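Local coordinates for protein MHC class I antigen (PDB 5H5Z) that probably presents short peptides to T cells, held in a groove between two helices above a beta sheet, in complex with beta-2-microglobulin, at residues Q77-R82 with Y112-E117; P19-V24 with Q70-S75; L127-A132 with E150-Y155; L5-T10 with G30-F35. One frame throughout, in Å; residues are numbered along the deposited sequence.

Interaction 1 of 4, residues Q77-R82 with Y112-E117; sequences QIVMER and YAYDGE
With its ring carbon CG anti to the backbone N (chi1 175°), Y114 sends its phenol from the strand toward the helix, where V79 at chi1 56° brings both methyl groups against it. V79 CG2 comes over one face of the ring, 3.7 Å from the Y114 centroid and 18° off the ring normal, a CH-pi contact. The other methyl, V79 CG1, lies by CD1 and CE1 of Y114, 3.5 Å from CD1. A branched residue suits this spot, since its two methyls spread against a flat ring without needing a long chain. On the opposite face lies D115 CG, so the ring is sandwiched between the helix and the turn that follows its own strand. M80 touches by its root rather than its tip: its CG is 3.3 Å from Y114 OH, while the thioether leads away. The hydroxyl is buried but satisfied, hydrogen-bonded to Q85 OE1. D115 and G116 form the corner of a type I' turn from Y114 to E117, closed by E117 N to Y114 O at 3.0 Å; the glycine accepts the positive phi readily. V79 also packs on the bound peptide. A helix seated on the end of a beta hairpin in the groove floor is typical of the MHC class I peptide-binding platform.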
loop_
_atom_site.group_PDB
_atom_site.type_symbol
_atom_site.label_atom_id
_atom_site.label_comp_id
_atom_site.label_asym_id
_atom_site.label_seq_id
_atom_site.Cartn_x
_atom_site.Cartn_y
_atom_site.Cartn_z
ATOM N N GLN A 77 5.706 7.329 25.244
ATOM C CA GLN A 77 5.539 8.063 26.499
ATOM C C GLN A 77 6.565 9.190 26.610
ATOM O O GLN A 77 6.226 10.314 26.971
ATOM C CB GLN A 77 5.652 7.117 27.698
ATOM C CG GLN A 77 4.918 7.598 28.943
ATOM C CD GLN A 77 3.406 7.590 28.781
ATOM O OE1 GLN A 77 2.865 6.966 27.859
ATOM N NE2 GLN A 77 2.714 8.283 29.684
ATOM N N ILE A 78 7.810 8.871 26.267
ATOM C CA ILE A 78 8.935 9.805 26.326
ATOM C C ILE A 78 8.781 10.989 25.356
ATOM O O ILE A 78 8.918 12.146 25.759
ATOM C CB ILE A 78 10.278 9.056 26.110
ATOM C CG1 ILE A 78 10.619 8.224 27.353
ATOM C CG2 ILE A 78 11.414 10.016 25.775
ATOM C CD1 ILE A 78 11.739 7.223 27.155
ATOM N N VAL A 79 8.486 10.698 24.091
ATOM C CA VAL A 79 8.386 11.741 23.062
ATOM C C VAL A 79 7.203 12.699 23.298
ATOM O O VAL A 79 7.350 13.913 23.127
ATOM C CB VAL A 79 8.428 11.147 21.622
ATOM C CG1 VAL A 79 7.341 10.105 21.410
ATOM C CG2 VAL A 79 8.375 12.233 20.555
ATOM N N MET A 80 6.056 12.160 23.722
ATOM C CA MET A 80 4.865 12.976 24.038
ATOM C C MET A 80 5.176 14.040 25.086
ATOM O O MET A 80 4.777 15.208 24.949
ATOM C CB MET A 80 3.693 12.104 24.524
ATOM C CG MET A 80 3.143 11.116 23.503
ATOM S SD MET A 80 1.620 10.281 24.013
ATOM C CE MET A 80 2.188 9.260 25.374
ATOM N N GLU A 81 5.895 13.627 26.127
ATOM C CA GLU A 81 6.309 14.516 27.206
ATOM C C GLU A 81 7.225 15.626 26.696
ATOM O O GLU A 81 7.143 16.763 27.156
ATOM C CB GLU A 81 6.995 13.720 28.320
ATOM C CG GLU A 81 6.035 12.880 29.155
ATOM C CD GLU A 81 6.718 11.739 29.897
ATOM O OE1 GLU A 81 7.917 11.476 29.652
ATOM O OE2 GLU A 81 6.045 11.093 30.728
ATOM N N ARG A 82 8.079 15.293 25.731
ATOM C CA ARG A 82 9.019 16.257 25.162
ATOM C C ARG A 82 8.342 17.318 24.292
ATOM O O ARG A 82 8.823 18.454 24.203
ATOM C CB ARG A 82 10.160 15.537 24.433
ATOM C CG ARG A 82 11.328 15.257 25.367
ATOM C CD ARG A 82 11.921 13.865 25.216
ATOM N NE ARG A 82 12.755 13.732 24.029
ATOM C CZ ARG A 82 13.676 12.782 23.852
ATOM N NH1 ARG A 82 14.370 12.735 22.725
ATOM N NH2 ARG A 82 13.921 11.883 24.797
ATOM N N TYR A 112 12.320 6.507 12.038
ATOM C CA TYR A 112 11.247 6.637 13.023
ATOM C C TYR A 112 10.500 7.958 12.826
ATOM O O TYR A 112 11.091 8.944 12.388
ATOM C CB TYR A 112 11.821 6.592 14.440
ATOM C CG TYR A 112 12.462 5.271 14.842
ATOM C CD1 TYR A 112 13.782 4.969 14.486
ATOM C CD2 TYR A 112 11.756 4.333 15.598
ATOM C CE1 TYR A 112 14.369 3.772 14.867
ATOM C CE2 TYR A 112 12.343 3.131 15.988
ATOM C CZ TYR A 112 13.644 2.856 15.615
ATOM O OH TYR A 112 14.234 1.668 16.005
ATOM N N ALA A 113 9.208 7.972 13.154
ATOM C CA ALA A 113 8.395 9.195 13.093
ATOM C C ALA A 113 7.480 9.298 14.292
ATOM O O ALA A 113 6.977 8.286 14.794
ATOM C CB ALA A 113 7.564 9.241 11.815
ATOM N N TYR A 114 7.271 10.533 14.741
ATOM C CA TYR A 114 6.300 10.831 15.775
ATOM C C TYR A 114 5.180 11.666 15.172
ATOM O O TYR A 114 5.438 12.658 14.481
ATOM C CB TYR A 114 6.957 11.578 16.936
ATOM C CG TYR A 114 5.973 12.016 17.997
ATOM C CD1 TYR A 114 5.303 11.076 18.778
ATOM C CD2 TYR A 114 5.703 13.370 18.214
ATOM C CE1 TYR A 114 4.401 11.462 19.752
ATOM C CE2 TYR A 114 4.802 13.769 19.187
ATOM C CZ TYR A 114 4.154 12.813 19.952
ATOM O OH TYR A 114 3.257 13.204 20.917
ATOM N N ASP A 115 3.940 11.258 15.441
ATOM C CA ASP A 115 2.744 11.855 14.817
ATOM C C ASP A 115 2.893 12.027 13.303
ATOM O O ASP A 115 2.487 13.042 12.734
ATOM C CB ASP A 115 2.342 13.169 15.513
ATOM C CG ASP A 115 1.716 12.935 16.877
ATOM O OD1 ASP A 115 1.225 11.819 17.136
ATOM O OD2 ASP A 115 1.705 13.872 17.700
ATOM N N GLY A 116 3.487 11.022 12.659
ATOM C CA GLY A 116 3.639 11.008 11.204
ATOM C C GLY A 116 4.651 11.984 10.625
ATOM O O GLY A 116 4.617 12.275 9.432
ATOM N N GLU A 117 5.546 12.493 11.468
ATOM C CA GLU A 117 6.626 13.373 11.022
ATOM C C GLU A 117 7.993 12.810 11.418
ATOM O O GLU A 117 8.142 12.276 12.517
ATOM C CB GLU A 117 6.455 14.770 11.619
ATOM C CG GLU A 117 5.298 15.560 11.025
ATOM C CD GLU A 117 5.252 16.985 11.539
ATOM O OE1 GLU A 117 5.260 17.181 12.774
ATOM O OE2 GLU A 117 5.208 17.911 10.707
#

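Interaction 2 of 4, residues P19-V24 with Q70-S75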
loop_
_atom_site.group_PDB
_atom_site.type_symbol
_atom_site.label_atom_id
_atom_site.label_comp_id
_atom_site.label_asym_id
_atom_site.label_seq_id
_atom_site.Cartn_x
_atom_site.Cartn_y
_atom_site.Cartn_z
ATOM N N PRO A 19 -5.085 -1.499 17.920
ATOM C CA PRO A 19 -4.257 -1.920 19.058
ATOM C C PRO A 19 -3.137 -0.929 19.378
ATOM O O PRO A 19 -2.873 -0.015 18.597
ATOM C CB PRO A 19 -3.652 -3.253 18.588
ATOM C CG PRO A 19 -4.457 -3.671 17.405
ATOM C CD PRO A 19 -4.900 -2.395 16.763
ATOM N N GLU A 20 -2.484 -1.122 20.525
ATOM C CA GLU A 20 -1.350 -0.291 20.923
ATOM C C GLU A 20 -0.174 -0.418 19.964
ATOM O O GLU A 20 0.551 0.547 19.730
ATOM C CB GLU A 20 -0.878 -0.666 22.319
ATOM C CG GLU A 20 -1.603 0.047 23.436
ATOM C CD GLU A 20 -0.930 -0.167 24.770
ATOM O OE1 GLU A 20 -0.463 0.830 25.360
ATOM O OE2 GLU A 20 -0.855 -1.330 25.220
ATOM N N PHE A 21 0.014 -1.618 19.425
ATOM C CA PHE A 21 1.129 -1.898 18.535
ATOM C C PHE A 21 0.661 -2.781 17.394
ATOM O O PHE A 21 -0.053 -3.755 17.620
ATOM C CB PHE A 21 2.256 -2.596 19.310
ATOM C CG PHE A 21 3.482 -2.876 18.488
ATOM C CD1 PHE A 21 4.461 -1.904 18.321
ATOM C CD2 PHE A 21 3.668 -4.123 17.895
ATOM C CE1 PHE A 21 5.596 -2.159 17.571
ATOM C CE2 PHE A 21 4.805 -4.387 17.141
ATOM C CZ PHE A 21 5.770 -3.402 16.979
ATOM N N THR A 22 1.069 -2.430 16.176
ATOM C CA THR A 22 0.832 -3.247 14.990
ATOM C C THR A 22 2.134 -3.351 14.193
ATOM O O THR A 22 2.830 -2.356 13.999
ATOM C CB THR A 22 -0.270 -2.638 14.088
ATOM O OG1 THR A 22 -1.469 -2.445 14.846
ATOM C CG2 THR A 22 -0.576 -3.546 12.895
ATOM N N ALA A 23 2.469 -4.557 13.742
ATOM C CA ALA A 23 3.622 -4.743 12.876
ATOM C C ALA A 23 3.201 -5.494 11.621
ATOM O O ALA A 23 2.464 -6.480 11.700
ATOM C CB ALA A 23 4.722 -5.506 13.605
ATOM N N VAL A 24 3.653 -5.002 10.469
ATOM C CA VAL A 24 3.469 -5.691 9.184
ATOM C C VAL A 24 4.834 -5.905 8.518
ATOM O O VAL A 24 5.666 -4.998 8.482
ATOM C CB VAL A 24 2.513 -4.896 8.253
ATOM C CG1 VAL A 24 2.546 -5.422 6.822
ATOM C CG2 VAL A 24 1.091 -4.912 8.804
ATOM N N GLN A 70 6.578 -3.506 23.931
ATOM C CA GLN A 70 7.027 -2.959 25.215
ATOM C C GLN A 70 7.862 -1.684 24.998
ATOM O O GLN A 70 7.597 -0.652 25.620
ATOM C CB GLN A 70 7.802 -4.020 26.023
ATOM C CG GLN A 70 6.939 -5.183 26.526
ATOM C CD GLN A 70 7.705 -6.237 27.327
ATOM O OE1 GLN A 70 7.154 -6.860 28.239
ATOM N NE2 GLN A 70 8.977 -6.444 26.989
ATOM N N VAL A 71 8.836 -1.757 24.090
ATOM C CA VAL A 71 9.724 -0.629 23.775
ATOM C C VAL A 71 8.965 0.546 23.149
ATOM O O VAL A 71 9.247 1.710 23.458
ATOM C CB VAL A 71 10.902 -1.057 22.869
ATOM C CG1 VAL A 71 11.740 0.144 22.451
ATOM C CG2 VAL A 71 11.783 -2.082 23.576
ATOM N N PHE A 72 8.002 0.239 22.282
ATOM C CA PHE A 72 7.149 1.268 21.680
ATOM C C PHE A 72 6.289 2.011 22.694
ATOM O O PHE A 72 6.121 3.233 22.585
ATOM C CB PHE A 72 6.280 0.680 20.565
ATOM C CG PHE A 72 6.823 0.922 19.188
ATOM C CD1 PHE A 72 8.157 0.652 18.887
ATOM C CD2 PHE A 72 5.992 1.412 18.179
ATOM C CE1 PHE A 72 8.655 0.881 17.612
ATOM C CE2 PHE A 72 6.485 1.637 16.900
ATOM C CZ PHE A 72 7.816 1.377 16.621
ATOM N N LYS A 73 5.749 1.278 23.670
ATOM C CA LYS A 73 4.994 1.880 24.776
ATOM C C LYS A 73 5.855 2.890 25.529
ATOM O O LYS A 73 5.422 4.007 25.812
ATOM C CB LYS A 73 4.515 0.808 25.757
ATOM C CG LYS A 73 3.193 0.141 25.413
ATOM C CD LYS A 73 2.903 -1.020 26.363
ATOM C CE LYS A 73 2.543 -0.563 27.771
ATOM N NZ LYS A 73 1.186 0.049 27.844
ATOM N N ASP A 74 7.082 2.479 25.843
ATOM C CA ASP A 74 8.013 3.300 26.618
ATOM C C ASP A 74 8.451 4.522 25.814
ATOM O O ASP A 74 8.539 5.635 26.347
ATOM C CB ASP A 74 9.243 2.474 27.010
ATOM C CG ASP A 74 8.912 1.321 27.957
ATOM O OD1 ASP A 74 7.767 1.236 28.455
ATOM O OD2 ASP A 74 9.813 0.493 28.207
ATOM N N SER A 75 8.714 4.294 24.527
ATOM C CA SER A 75 9.198 5.329 23.620
ATOM C C SER A 75 8.178 6.444 23.401
ATOM O O SER A 75 8.514 7.619 23.539
ATOM C CB SER A 75 9.611 4.722 22.276
ATOM O OG SER A 75 10.785 3.938 22.418
#
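The strand begins at F21, whose CA lies 7.5 Å from F72 CA of the helix, while E20, just before the strand, faces K73 at a CA separation of 7.7 Å. F21 and F72 meet as a T-shaped pair: the edge of F21 points at the face of F72, with planes at 89° and centroids 5.1 Å apart. The leading atom is F21 CE1, which sits 3.6 Å from F72 CD2, toward the rim of that face. F21 points its ring at the helix because its CG is anti to the backbone N (chi1 -178°). F72 forms a further edge-to-face pair with W92, and F21 another with Y9. At the surface K73 bends at its last two torsions to bring NZ 3.1 Å from E20 OE1, on the syn lone pair of that oxygen. Within the helix, S75 OG bonds to V71 O and also to the backbone of the bound peptide. Phenylalanines suit the buried side, where flat rings interlock without polar groups to satisfy; long, charged chains suit the rim. The salt bridge, being solvent-exposed, probably adds less to stability than the buried aromatic contact beside it.

Interaction 3 of 4, residues L127-A132 with E150-Y155; sequences LTWTAA and EQNKGY
The W129 indole meets N152 at its edge, in the ring plane, where the amide oxygen N152 OD1 stands 3.1 Å from W129 CZ2 and 3.2 Å from W129 CH2. Lying in that plane, the oxygen faces the slightly positive C-H rim rather than the electron-rich face; the amide plane is turned 82° to the indole. W143 forms an edge-to-face pair with the indole, and V148 and A149 of helix 148-170 also pack against it. The wide ring thus fills the corner between the edge strand 128-131 and the helix.

Farther out, L127 supplies the apolar contact. Its CD2 lies 3.6 Å from K153 CD and 3.8 Å from E150 CA, so one methyl rests against both the helix backbone and the aliphatic part of the lysine. K153 starts anti to its backbone N (chi1 176°) and stays extended to CE, which carries CD across the leucine methyl, before NZ turns off to a salt bridge with E157 and a hydrogen bond to K124 O. The E150 chain bends at chi2 (83°) and sets its CG against both methyls of L127. A water joins the two segments, 2.9 Å from L127 O and 2.8 Å from E150 OE1. L127 and T128 form a G1 bulge opposite D123, in which L127 has positive phi.

Long chains with polar ends suit this margin: their CH2 groups touch the leucine methyls while their charges find partners in solvent or nearby. The chemistry therefore grades from an aromatic edge beside a buried amide oxygen to a hydrated, charged rim.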
loop_
_atom_site.group_PDB
_atom_site.type_symbol
_atom_site.label_atom_id
_atom_site.label_comp_id
_atom_site.label_asym_id
_atom_site.label_seq_id
_atom_site.Cartn_x
_atom_site.Cartn_y
_atom_site.Cartn_z
ATOM N N LEU A 127 27.319 6.192 10.586
ATOM C CA LEU A 127 26.902 5.554 11.839
ATOM C C LEU A 127 26.365 6.578 12.838
ATOM O O LEU A 127 26.709 6.565 14.024
ATOM C CB LEU A 127 28.043 4.715 12.438
ATOM C CG LEU A 127 28.388 3.428 11.683
ATOM C CD1 LEU A 127 29.746 2.888 12.108
ATOM C CD2 LEU A 127 27.298 2.387 11.892
ATOM N N THR A 128 25.520 7.474 12.333
ATOM C CA THR A 128 24.902 8.512 13.146
ATOM C C THR A 128 23.405 8.558 12.872
ATOM O O THR A 128 22.925 8.005 11.876
ATOM C CB THR A 128 25.509 9.905 12.865
ATOM O OG1 THR A 128 25.408 10.205 11.465
ATOM C CG2 THR A 128 26.972 9.967 13.306
ATOM N N TRP A 129 22.676 9.211 13.772
ATOM C CA TRP A 129 21.242 9.400 13.630
ATOM C C TRP A 129 20.927 10.857 13.339
ATOM O O TRP A 129 21.310 11.750 14.098
ATOM C CB TRP A 129 20.515 8.936 14.893
ATOM C CG TRP A 129 20.576 7.455 15.061
ATOM C CD1 TRP A 129 21.528 6.739 15.736
ATOM C CD2 TRP A 129 19.662 6.497 14.520
ATOM N NE1 TRP A 129 21.254 5.393 15.657
ATOM C CE2 TRP A 129 20.117 5.214 14.913
ATOM C CE3 TRP A 129 18.497 6.595 13.746
ATOM C CZ2 TRP A 129 19.443 4.041 14.563
ATOM C CZ3 TRP A 129 17.829 5.430 13.393
ATOM C CH2 TRP A 129 18.308 4.166 13.795
ATOM N N THR A 130 20.240 11.091 12.228
ATOM C CA THR A 130 19.786 12.431 11.879
ATOM C C THR A 130 18.526 12.747 12.673
ATOM O O THR A 130 17.520 12.046 12.556
ATOM C CB THR A 130 19.528 12.557 10.368
ATOM O OG1 THR A 130 20.720 12.196 9.663
ATOM C CG2 THR A 130 19.133 13.990 9.991
ATOM N N ALA A 131 18.611 13.789 13.498
ATOM C CA ALA A 131 17.488 14.264 14.298
ATOM C C ALA A 131 16.743 15.358 13.538
ATOM O O ALA A 131 17.341 16.356 13.136
ATOM C CB ALA A 131 17.986 14.790 15.639
ATOM N N ALA A 132 15.441 15.163 13.339
ATOM C CA ALA A 132 14.623 16.105 12.563
ATOM C C ALA A 132 14.252 17.376 13.329
ATOM O O ALA A 132 13.954 18.412 12.726
ATOM C CB ALA A 132 13.370 15.418 12.043
ATOM N N GLU A 150 25.279 1.135 14.826
ATOM C CA GLU A 150 26.095 -0.028 14.503
ATOM C C GLU A 150 25.264 -1.314 14.467
ATOM O O GLU A 150 25.402 -2.116 13.533
ATOM C CB GLU A 150 27.268 -0.157 15.482
ATOM C CG GLU A 150 28.402 0.841 15.258
ATOM C CD GLU A 150 28.161 2.206 15.890
ATOM O OE1 GLU A 150 27.029 2.488 16.343
ATOM O OE2 GLU A 150 29.118 3.008 15.936
ATOM N N GLN A 151 24.405 -1.501 15.473
ATOM C CA GLN A 151 23.568 -2.701 15.559
ATOM C C GLN A 151 22.631 -2.761 14.364
ATOM O O GLN A 151 22.509 -3.799 13.705
ATOM C CB GLN A 151 22.763 -2.731 16.863
ATOM C CG GLN A 151 22.169 -4.096 17.220
ATOM C CD GLN A 151 20.925 -4.469 16.426
ATOM O OE1 GLN A 151 20.699 -5.648 16.125
ATOM N NE2 GLN A 151 20.108 -3.474 16.086
ATOM N N ASN A 152 21.978 -1.630 14.102
ATOM C CA ASN A 152 21.018 -1.504 13.020
ATOM C C ASN A 152 21.660 -1.742 11.654
ATOM O O ASN A 152 21.106 -2.470 10.835
ATOM C CB ASN A 152 20.360 -0.119 13.059
ATOM C CG ASN A 152 19.318 0.023 14.162
ATOM O OD1 ASN A 152 18.627 1.030 14.213
ATOM N ND2 ASN A 152 19.192 -0.978 15.037
ATOM N N LYS A 153 22.823 -1.133 11.418
ATOM C CA LYS A 153 23.612 -1.389 10.204
ATOM C C LYS A 153 23.972 -2.871 10.060
ATOM O O LYS A 153 23.849 -3.440 8.965
ATOM C CB LYS A 153 24.871 -0.514 10.184
ATOM C CG LYS A 153 25.814 -0.756 9.013
ATOM C CD LYS A 153 27.130 -0.025 9.229
ATOM C CE LYS A 153 28.167 -0.367 8.169
ATOM N NZ LYS A 153 27.870 0.278 6.860
ATOM N N GLY A 154 24.411 -3.492 11.157
ATOM C CA GLY A 154 24.697 -4.928 11.163
ATOM C C GLY A 154 23.493 -5.748 10.735
ATOM O O GLY A 154 23.601 -6.640 9.883
ATOM N N TYR A 155 22.338 -5.446 11.327
ATOM C CA TYR A 155 21.090 -6.098 10.944
ATOM C C TYR A 155 20.747 -5.895 9.461
ATOM O O TYR A 155 20.427 -6.857 8.750
ATOM C CB TYR A 155 19.916 -5.627 11.818
ATOM C CG TYR A 155 18.589 -6.095 11.268
ATOM C CD1 TYR A 155 18.116 -7.384 11.536
ATOM C CD2 TYR A 155 17.831 -5.272 10.425
ATOM C CE1 TYR A 155 16.918 -7.829 11.004
ATOM C CE2 TYR A 155 16.637 -5.711 9.884
ATOM C CZ TYR A 155 16.183 -6.984 10.181
ATOM O OH TYR A 155 14.992 -7.411 9.650
HETATM O O HOH W 1 26.594 5.266 16.617
#

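Interaction 4 of 4, residues L5-T10 with G30-F35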
loop_
_atom_site.group_PDB
_atom_site.type_symbol
_atom_site.label_atom_id
_atom_site.label_comp_id
_atom_site.label_asym_id
_atom_site.label_seq_id
_atom_site.Cartn_x
_atom_site.Cartn_y
_atom_site.Cartn_z
ATOM N N LEU A 5 12.919 -6.544 1.633
ATOM C CA LEU A 5 12.276 -6.963 2.867
ATOM C C LEU A 5 12.086 -5.711 3.715
ATOM O O LEU A 5 13.037 -4.950 3.917
ATOM C CB LEU A 5 13.150 -7.994 3.610
ATOM C CG LEU A 5 12.752 -8.384 5.041
ATOM C CD1 LEU A 5 11.347 -8.968 5.131
ATOM C CD2 LEU A 5 13.773 -9.343 5.656
ATOM N N LYS A 6 10.860 -5.484 4.187
ATOM C CA LYS A 6 10.543 -4.284 4.966
ATOM C C LYS A 6 9.604 -4.588 6.122
ATOM O O LYS A 6 8.692 -5.418 6.008
ATOM C CB LYS A 6 9.886 -3.204 4.089
ATOM C CG LYS A 6 10.695 -2.755 2.885
ATOM C CD LYS A 6 9.867 -1.829 2.012
ATOM C CE LYS A 6 10.631 -1.353 0.789
ATOM N NZ LYS A 6 9.734 -0.503 -0.045
ATOM N N TYR A 7 9.836 -3.905 7.235
ATOM C CA TYR A 7 8.934 -3.962 8.372
ATOM C C TYR A 7 8.401 -2.574 8.658
ATOM O O TYR A 7 9.141 -1.594 8.592
ATOM C CB TYR A 7 9.637 -4.555 9.598
ATOM C CG TYR A 7 9.897 -6.029 9.425
ATOM C CD1 TYR A 7 8.919 -6.965 9.746
ATOM C CD2 TYR A 7 11.111 -6.488 8.914
ATOM C CE1 TYR A 7 9.143 -8.325 9.580
ATOM C CE2 TYR A 7 11.342 -7.845 8.738
ATOM C CZ TYR A 7 10.354 -8.757 9.074
ATOM O OH TYR A 7 10.571 -10.104 8.898
ATOM N N VAL A 8 7.106 -2.498 8.943
ATOM C CA VAL A 8 6.478 -1.234 9.338
ATOM C C VAL A 8 5.743 -1.435 10.663
ATOM O O VAL A 8 4.846 -2.274 10.761
ATOM C CB VAL A 8 5.562 -0.635 8.230
ATOM C CG1 VAL A 8 6.387 -0.210 7.019
ATOM C CG2 VAL A 8 4.457 -1.598 7.825
ATOM N N TYR A 9 6.172 -0.705 11.691
ATOM C CA TYR A 9 5.557 -0.794 13.017
ATOM C C TYR A 9 4.721 0.454 13.281
ATOM O O TYR A 9 5.192 1.575 13.054
ATOM C CB TYR A 9 6.608 -0.852 14.125
ATOM C CG TYR A 9 7.591 -2.014 14.127
ATOM C CD1 TYR A 9 7.437 -3.122 13.284
ATOM C CD2 TYR A 9 8.674 -1.999 15.004
ATOM C CE1 TYR A 9 8.350 -4.171 13.310
ATOM C CE2 TYR A 9 9.583 -3.047 15.047
ATOM C CZ TYR A 9 9.418 -4.124 14.197
ATOM O OH TYR A 9 10.336 -5.143 14.245
ATOM N N THR A 10 3.504 0.266 13.788
ATOM C CA THR A 10 2.663 1.395 14.214
ATOM C C THR A 10 2.295 1.304 15.692
ATOM O O THR A 10 1.652 0.347 16.125
ATOM C CB THR A 10 1.366 1.505 13.389
ATOM O OG1 THR A 10 1.683 1.570 11.992
ATOM C CG2 THR A 10 0.567 2.758 13.793
ATOM N N GLY A 30 4.626 -6.686 -0.602
ATOM C CA GLY A 30 3.504 -7.586 -0.374
ATOM C C GLY A 30 3.615 -8.188 1.013
ATOM O O GLY A 30 4.653 -8.756 1.370
ATOM N N GLN A 31 2.547 -8.065 1.798
ATOM C CA GLN A 31 2.572 -8.493 3.196
ATOM C C GLN A 31 2.731 -10.004 3.335
ATOM O O GLN A 31 2.020 -10.762 2.680
ATOM C CB GLN A 31 1.302 -8.059 3.933
ATOM C CG GLN A 31 1.208 -8.685 5.318
ATOM C CD GLN A 31 -0.118 -8.465 6.021
ATOM O OE1 GLN A 31 -0.155 -8.317 7.245
ATOM N NE2 GLN A 31 -1.212 -8.472 5.265
ATOM N N PHE A 32 3.652 -10.432 4.196
ATOM C CA PHE A 32 3.794 -11.856 4.511
ATOM C C PHE A 32 3.644 -12.154 6.010
ATOM O O PHE A 32 3.544 -13.316 6.401
ATOM C CB PHE A 32 5.122 -12.413 3.963
ATOM C CG PHE A 32 6.328 -12.055 4.797
ATOM C CD1 PHE A 32 6.969 -10.831 4.630
ATOM C CD2 PHE A 32 6.829 -12.948 5.747
ATOM C CE1 PHE A 32 8.074 -10.492 5.398
ATOM C CE2 PHE A 32 7.940 -12.618 6.521
ATOM C CZ PHE A 32 8.564 -11.388 6.348
ATOM N N MET A 33 3.618 -11.106 6.836
ATOM C CA MET A 33 3.574 -11.253 8.296
ATOM C C MET A 33 2.671 -10.192 8.914
ATOM O O MET A 33 2.622 -9.060 8.423
ATOM C CB MET A 33 4.995 -11.142 8.865
ATOM C CG MET A 33 5.118 -11.203 10.382
ATOM S SD MET A 33 4.768 -9.628 11.187
ATOM C CE MET A 33 6.136 -8.636 10.642
ATOM N N TYR A 34 1.979 -10.562 9.991
ATOM C CA TYR A 34 1.212 -9.618 10.809
ATOM C C TYR A 34 1.439 -9.875 12.305
ATOM O O TYR A 34 1.568 -11.022 12.721
ATOM C CB TYR A 34 -0.279 -9.731 10.496
ATOM C CG TYR A 34 -1.136 -8.805 11.326
ATOM C CD1 TYR A 34 -1.258 -7.461 10.986
ATOM C CD2 TYR A 34 -1.810 -9.266 12.460
ATOM C CE1 TYR A 34 -2.038 -6.601 11.736
ATOM C CE2 TYR A 34 -2.593 -8.410 13.219
ATOM C CZ TYR A 34 -2.701 -7.078 12.848
ATOM O OH TYR A 34 -3.469 -6.215 13.581
ATOM N N PHE A 35 1.474 -8.804 13.099
ATOM C CA PHE A 35 1.474 -8.891 14.561
ATOM C C PHE A 35 0.707 -7.712 15.131
ATOM O O PHE A 35 0.826 -6.592 14.634
ATOM C CB PHE A 35 2.911 -8.874 15.105
ATOM C CG PHE A 35 3.010 -8.869 16.620
ATOM C CD1 PHE A 35 2.944 -7.674 17.340
ATOM C CD2 PHE A 35 3.200 -10.053 17.324
ATOM C CE1 PHE A 35 3.042 -7.666 18.732
ATOM C CE2 PHE A 35 3.309 -10.053 18.711
ATOM C CZ PHE A 35 3.229 -8.861 19.420
#
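Strands 3-13 and 30-36 of the groove floor meet here only through their side chains, L5 and Y7 against F32 and M33, the latter two sitting at a classic beta bulge opposite G25. The two segments run at 69° to one another with their axes 9.0 Å apart at closest approach, and strand 21-27 lies between them in the sheet. Side chains must therefore span the gap, and large apolar ones do so.

M33 sets out with CG anti to the backbone N (chi1 177°) and then bends at chi2 and chi3, which carries its methyl to the edge of the Y7 ring. There M33 CE is in the ring plane, 3.2 Å from Y7 CE1, a tight fit. A flexible, unbranched methionine is well suited to curl into such a place. F32 has its CG between the backbone N and carbonyl carbon (chi1 78°), a rotamer that turns the ring toward Y7 and L5, standing across that of Y7. The Y7 OH meets the edge of F32, 3.5 Å from F32 CZ, but its hydrogen bond goes to the backbone of the bound peptide. L5 closes the far end: its CD1 is 3.6 Å from F32 CE1. Tyrosine suits position 7, pairing an apolar ring edge with a hydroxyl for the peptide.

Around this core, W48 and Y167 meet the F32 ring, Y57 and W58 of helix 55-82 pack on F32 and M33, and C160 and L164 of helix 148-170 cover L5. On the other side of the sheet, V8 rests on F57 of the beta-2-microglobulin chain.

In the fold
All four contacts lie in the peptide-binding platform, on one sheet. Interactions 1 and 2 share helix 55-82, seating successive parts of it on different strands, whereas interaction 3 attaches helix 148-170 to the edge strand 128-131. Interaction 4 joins strands within the floor. Interactions 1 and 4 are buried and mostly apolar, each with a tyrosine hydroxyl whose hydrogen bond goes outside the segments; interactions 2 and 3 grade to the surface, one ending in a salt bridge, the other in a bridging water. Interactions 2 and 4 interlock, since strand 21-27 pairs with both strands of interaction 4 and F72 packs on Y9. Y112 touches W129, and Y155 touches Y7, tying interaction 3 to interactions 1 and 4.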